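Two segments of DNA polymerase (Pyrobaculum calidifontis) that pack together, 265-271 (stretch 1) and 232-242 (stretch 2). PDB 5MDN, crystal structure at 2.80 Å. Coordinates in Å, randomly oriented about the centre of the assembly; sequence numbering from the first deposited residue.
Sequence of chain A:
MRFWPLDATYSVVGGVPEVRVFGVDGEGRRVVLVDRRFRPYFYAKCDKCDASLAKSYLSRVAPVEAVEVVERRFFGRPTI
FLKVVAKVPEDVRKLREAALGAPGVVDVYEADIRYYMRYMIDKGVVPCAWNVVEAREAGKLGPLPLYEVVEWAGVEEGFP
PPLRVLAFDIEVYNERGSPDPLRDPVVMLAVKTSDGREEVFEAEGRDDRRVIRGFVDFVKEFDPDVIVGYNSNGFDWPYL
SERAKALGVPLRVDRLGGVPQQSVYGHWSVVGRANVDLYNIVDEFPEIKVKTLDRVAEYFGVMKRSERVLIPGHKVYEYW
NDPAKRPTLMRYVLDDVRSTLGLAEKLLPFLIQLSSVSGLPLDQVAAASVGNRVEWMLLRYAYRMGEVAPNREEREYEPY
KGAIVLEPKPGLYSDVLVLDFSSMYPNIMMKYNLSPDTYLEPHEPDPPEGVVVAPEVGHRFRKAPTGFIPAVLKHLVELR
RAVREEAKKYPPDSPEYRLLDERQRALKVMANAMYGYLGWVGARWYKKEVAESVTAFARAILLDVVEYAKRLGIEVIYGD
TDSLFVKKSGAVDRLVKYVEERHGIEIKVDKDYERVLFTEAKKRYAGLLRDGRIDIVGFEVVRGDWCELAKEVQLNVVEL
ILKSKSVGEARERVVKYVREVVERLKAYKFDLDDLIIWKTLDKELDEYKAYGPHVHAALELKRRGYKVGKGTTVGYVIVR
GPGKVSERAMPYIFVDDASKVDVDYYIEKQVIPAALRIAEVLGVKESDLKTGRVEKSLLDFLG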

# COMPACT_ATOMS: atom_id res chain seq x y z
N TYR A 265 -2.45 -6.43 -9.37
CA TYR A 265 -1.78 -6.23 -8.09
C TYR A 265 -2.11 -7.32 -7.07
O TYR A 265 -1.84 -7.14 -5.88
CB TYR A 265 -2.10 -4.86 -7.48
CG TYR A 265 -2.13 -3.72 -8.46
CD1 TYR A 265 -1.00 -3.35 -9.17
CD2 TYR A 265 -3.30 -2.99 -8.67
CE1 TYR A 265 -1.02 -2.30 -10.06
CE2 TYR A 265 -3.33 -1.94 -9.56
CZ TYR A 265 -2.20 -1.59 -10.25
OH TYR A 265 -2.24 -0.54 -11.14
N GLY A 266 -2.67 -8.43 -7.51
CA GLY A 266 -3.17 -9.43 -6.58
C GLY A 266 -4.44 -9.04 -5.87
O GLY A 266 -4.88 -9.78 -4.97
N HIS A 267 -5.05 -7.91 -6.22
CA HIS A 267 -6.32 -7.54 -5.62
C HIS A 267 -7.44 -8.42 -6.17
O HIS A 267 -7.33 -9.01 -7.25
CB HIS A 267 -6.64 -6.06 -5.88
CG HIS A 267 -7.54 -5.82 -7.05
ND1 HIS A 267 -7.06 -5.65 -8.33
CD2 HIS A 267 -8.88 -5.70 -7.13
CE1 HIS A 267 -8.08 -5.45 -9.15
NE2 HIS A 267 -9.19 -5.47 -8.45
N TRP A 268 -8.52 -8.52 -5.41
CA TRP A 268 -9.65 -9.37 -5.76
C TRP A 268 -10.82 -8.49 -6.17
O TRP A 268 -11.27 -7.64 -5.39
CB TRP A 268 -10.04 -10.29 -4.61
CG TRP A 268 -9.16 -11.49 -4.53
CD1 TRP A 268 -7.87 -11.53 -4.09
CD2 TRP A 268 -9.49 -12.82 -4.93
NE1 TRP A 268 -7.38 -12.81 -4.18
CE2 TRP A 268 -8.36 -13.62 -4.69
CE3 TRP A 268 -10.64 -13.42 -5.46
CZ2 TRP A 268 -8.34 -14.99 -4.97
CZ3 TRP A 268 -10.62 -14.77 -5.74
CH2 TRP A 268 -9.48 -15.54 -5.49
N SER A 269 -11.31 -8.69 -7.40
CA SER A 269 -12.40 -7.89 -7.94
C SER A 269 -13.74 -8.48 -7.54
O SER A 269 -13.96 -9.69 -7.66
CB SER A 269 -12.29 -7.81 -9.47
OG SER A 269 -13.46 -7.25 -10.03
N VAL A 270 -14.63 -7.63 -7.06
CA VAL A 270 -16.03 -7.98 -6.81
C VAL A 270 -16.84 -7.00 -7.65
O VAL A 270 -17.02 -5.84 -7.26
CB VAL A 270 -16.40 -7.91 -5.33
CG1 VAL A 270 -17.82 -8.40 -5.12
CG2 VAL A 270 -15.42 -8.73 -4.50
N VAL A 271 -17.32 -7.46 -8.81
CA VAL A 271 -17.89 -6.56 -9.81
C VAL A 271 -19.03 -5.75 -9.22
O VAL A 271 -19.91 -6.28 -8.53
CB VAL A 271 -18.34 -7.37 -11.04
CG1 VAL A 271 -19.17 -6.51 -11.98
CG2 VAL A 271 -17.14 -7.96 -11.76
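Stretch 2 232-242: SNGFDWPYLSE

Stretch 2 is helical throughout, from Ser232 to Glu242, and the helix continues later in the chain. Its first turn is wide and of the pi type: the N of Trp237 bonds to the O of Ser232 at 2.8 Å, five residues back. Proline, lacking an amide hydrogen, leaves the N of Pro238 without a bond to the preceding turn, and the helix is kinked there. Regular spacing follows, with the N of Ser241 2.9 Å from the O of Trp237. Stretch 1 is extended through much of its length, with a short strand at Trp268 and Ser269 and loop or turn around it. Its chain crosses the helix rather than running along it, while the Trp268 ring reaches down the helix from the Asn233 end toward Ser241. The two segments approach most closely at the start of the helix, where the CA atoms of His267 and Asn233 are 5.6 Å apart. The contact is small, 350 Å² summed over both sides, and Trp268 dominates it.

Tyr265 opens stretch 1 with positive phi and takes no part in the contact; its side chain stays out of reach of the helix. Gly266 also has positive phi (73°), a conformation that favours glycine, and it touches the helix through its backbone, its O lying 3.9 Å from CB of Asn233. At His267 the chain becomes extended. The CA-to-CB bond of this residue points away from the helix, yet CA and CB of His267 both pass close to the side-chain amide of Asn233, CA at 3.6 Å and CB at 3.7 Å from ND2 of Asn233.

The side chain of Asn233 leaves its helix sideways, but its end comes nearer to stretch 1 and accepts the one hydrogen bond between the segments. The N of Trp268 donates to OD1 of Asn233 at 3.2 Å; the bond is weak, with an N-H...acceptor angle of 140°. Both polar atoms of the Asn233 side chain are also hydrogen-bonded elsewhere in the structure.

Trp268 points toward the helix and, with chi1 in the m well, lays its indole along the helix surface formed by Trp237, Pro238 and Ser241. CB of Trp237 sits over one face of the ring, 3.8 Å from the centroid of the Trp268 five-membered ring and 17° off its normal, in a CH-pi contact. The two indoles themselves barely overlap: their five-membered rings are inclined by only 25°, but they are slid apart, with centroids separated by 5.6 Å. Pro238 and Ser241 extend the contact along the indole. CG of Pro238 lies 3.5 Å from NE1 of Trp268 and 3.7 Å from CZ2 of Trp268, whereas CB of Ser241 meets CH2 of Trp268 at 3.6 Å.

Ser269 turns its side chain away, as expected for the alternation of an extended chain, and makes no contact. Val270 points back toward the helix, but only loosely: its CG2 reaches CZ2 of Trp237 at 4.5 Å. By Val271 the chain has left the helix, and its side chain is out of reach.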

# COMPACT_ATOMS: atom_id res chain seq x y z
N SER A 232 -7.64 -9.24 3.35
CA SER A 232 -8.68 -9.97 2.63
C SER A 232 -8.18 -10.45 1.27
O SER A 232 -8.53 -11.55 0.83
CB SER A 232 -9.92 -9.11 2.48
OG SER A 232 -9.63 -7.90 1.79
N ASN A 233 -7.38 -9.63 0.59
CA ASN A 233 -6.79 -10.07 -0.67
C ASN A 233 -5.72 -11.13 -0.45
O ASN A 233 -5.54 -12.01 -1.31
CB ASN A 233 -6.20 -8.87 -1.42
CG ASN A 233 -7.26 -7.93 -1.97
OD1 ASN A 233 -8.40 -8.33 -2.19
ND2 ASN A 233 -6.88 -6.68 -2.20
N GLY A 234 -5.02 -11.08 0.67
CA GLY A 234 -3.94 -12.02 0.92
C GLY A 234 -4.40 -13.41 1.29
O GLY A 234 -3.87 -14.40 0.77
N PHE A 235 -5.38 -13.51 2.19
CA PHE A 235 -5.83 -14.81 2.69
C PHE A 235 -7.32 -15.03 2.46
O PHE A 235 -7.70 -16.04 1.84
CB PHE A 235 -5.49 -14.95 4.18
CG PHE A 235 -5.77 -16.32 4.74
CD1 PHE A 235 -7.02 -16.63 5.27
CD2 PHE A 235 -4.79 -17.30 4.73
CE1 PHE A 235 -7.28 -17.88 5.78
CE2 PHE A 235 -5.04 -18.56 5.25
CZ PHE A 235 -6.29 -18.85 5.77
N ASP A 236 -8.18 -14.15 2.98
CA ASP A 236 -9.61 -14.44 3.08
C ASP A 236 -10.22 -14.79 1.73
O ASP A 236 -10.78 -15.87 1.55
CB ASP A 236 -10.34 -13.26 3.72
CG ASP A 236 -9.95 -13.04 5.17
OD1 ASP A 236 -9.05 -13.75 5.66
OD2 ASP A 236 -10.55 -12.16 5.82
N TRP A 237 -10.13 -13.87 0.76
CA TRP A 237 -10.72 -14.13 -0.55
C TRP A 237 -10.12 -15.35 -1.24
O TRP A 237 -10.90 -16.19 -1.74
CB TRP A 237 -10.63 -12.89 -1.43
CG TRP A 237 -11.62 -11.81 -1.08
CD1 TRP A 237 -11.35 -10.51 -0.81
CD2 TRP A 237 -13.04 -11.96 -0.97
NE1 TRP A 237 -12.51 -9.83 -0.53
CE2 TRP A 237 -13.56 -10.69 -0.62
CE3 TRP A 237 -13.93 -13.03 -1.13
CZ2 TRP A 237 -14.93 -10.47 -0.43
CZ3 TRP A 237 -15.28 -12.81 -0.94
CH2 TRP A 237 -15.77 -11.54 -0.60
N PRO A 238 -8.80 -15.52 -1.33
CA PRO A 238 -8.28 -16.77 -1.93
C PRO A 238 -8.77 -18.02 -1.23
O PRO A 238 -8.97 -19.05 -1.90
CB PRO A 238 -6.76 -16.61 -1.80
CG PRO A 238 -6.52 -15.16 -1.72
CD PRO A 238 -7.71 -14.57 -1.03
N TYR A 239 -8.96 -17.99 0.09
CA TYR A 239 -9.42 -19.18 0.79
C TYR A 239 -10.90 -19.44 0.52
O TYR A 239 -11.27 -20.56 0.15
CB TYR A 239 -9.18 -19.03 2.29
CG TYR A 239 -9.15 -20.36 3.01
CD1 TYR A 239 -10.32 -20.93 3.50
CD2 TYR A 239 -7.96 -21.06 3.16
CE1 TYR A 239 -10.30 -22.15 4.15
CE2 TYR A 239 -7.94 -22.29 3.80
CZ TYR A 239 -9.11 -22.82 4.29
OH TYR A 239 -9.08 -24.04 4.93
N LEU A 240 -11.75 -18.43 0.69
CA LEU A 240 -13.18 -18.61 0.45
C LEU A 240 -13.45 -18.99 -1.00
O LEU A 240 -14.35 -19.79 -1.29
CB LEU A 240 -13.95 -17.35 0.82
CG LEU A 240 -14.05 -17.04 2.31
CD1 LEU A 240 -14.37 -15.57 2.54
CD2 LEU A 240 -15.10 -17.93 2.97
N SER A 241 -12.68 -18.43 -1.94
CA SER A 241 -12.84 -18.79 -3.35
C SER A 241 -12.60 -20.28 -3.56
O SER A 241 -13.42 -20.97 -4.19
CB SER A 241 -11.88 -17.96 -4.21
OG SER A 241 -11.86 -18.43 -5.55
N GLU A 242 -11.48 -20.80 -3.06
CA GLU A 242 -11.16 -22.20 -3.24
C GLU A 242 -11.96 -23.11 -2.32
O GLU A 242 -12.22 -24.27 -2.66
CB GLU A 242 -9.66 -22.42 -3.05
CG GLU A 242 -8.80 -21.71 -4.09
CD GLU A 242 -7.32 -21.80 -3.80
OE1 GLU A 242 -6.86 -22.88 -3.35
OE2 GLU A 242 -6.61 -20.80 -4.02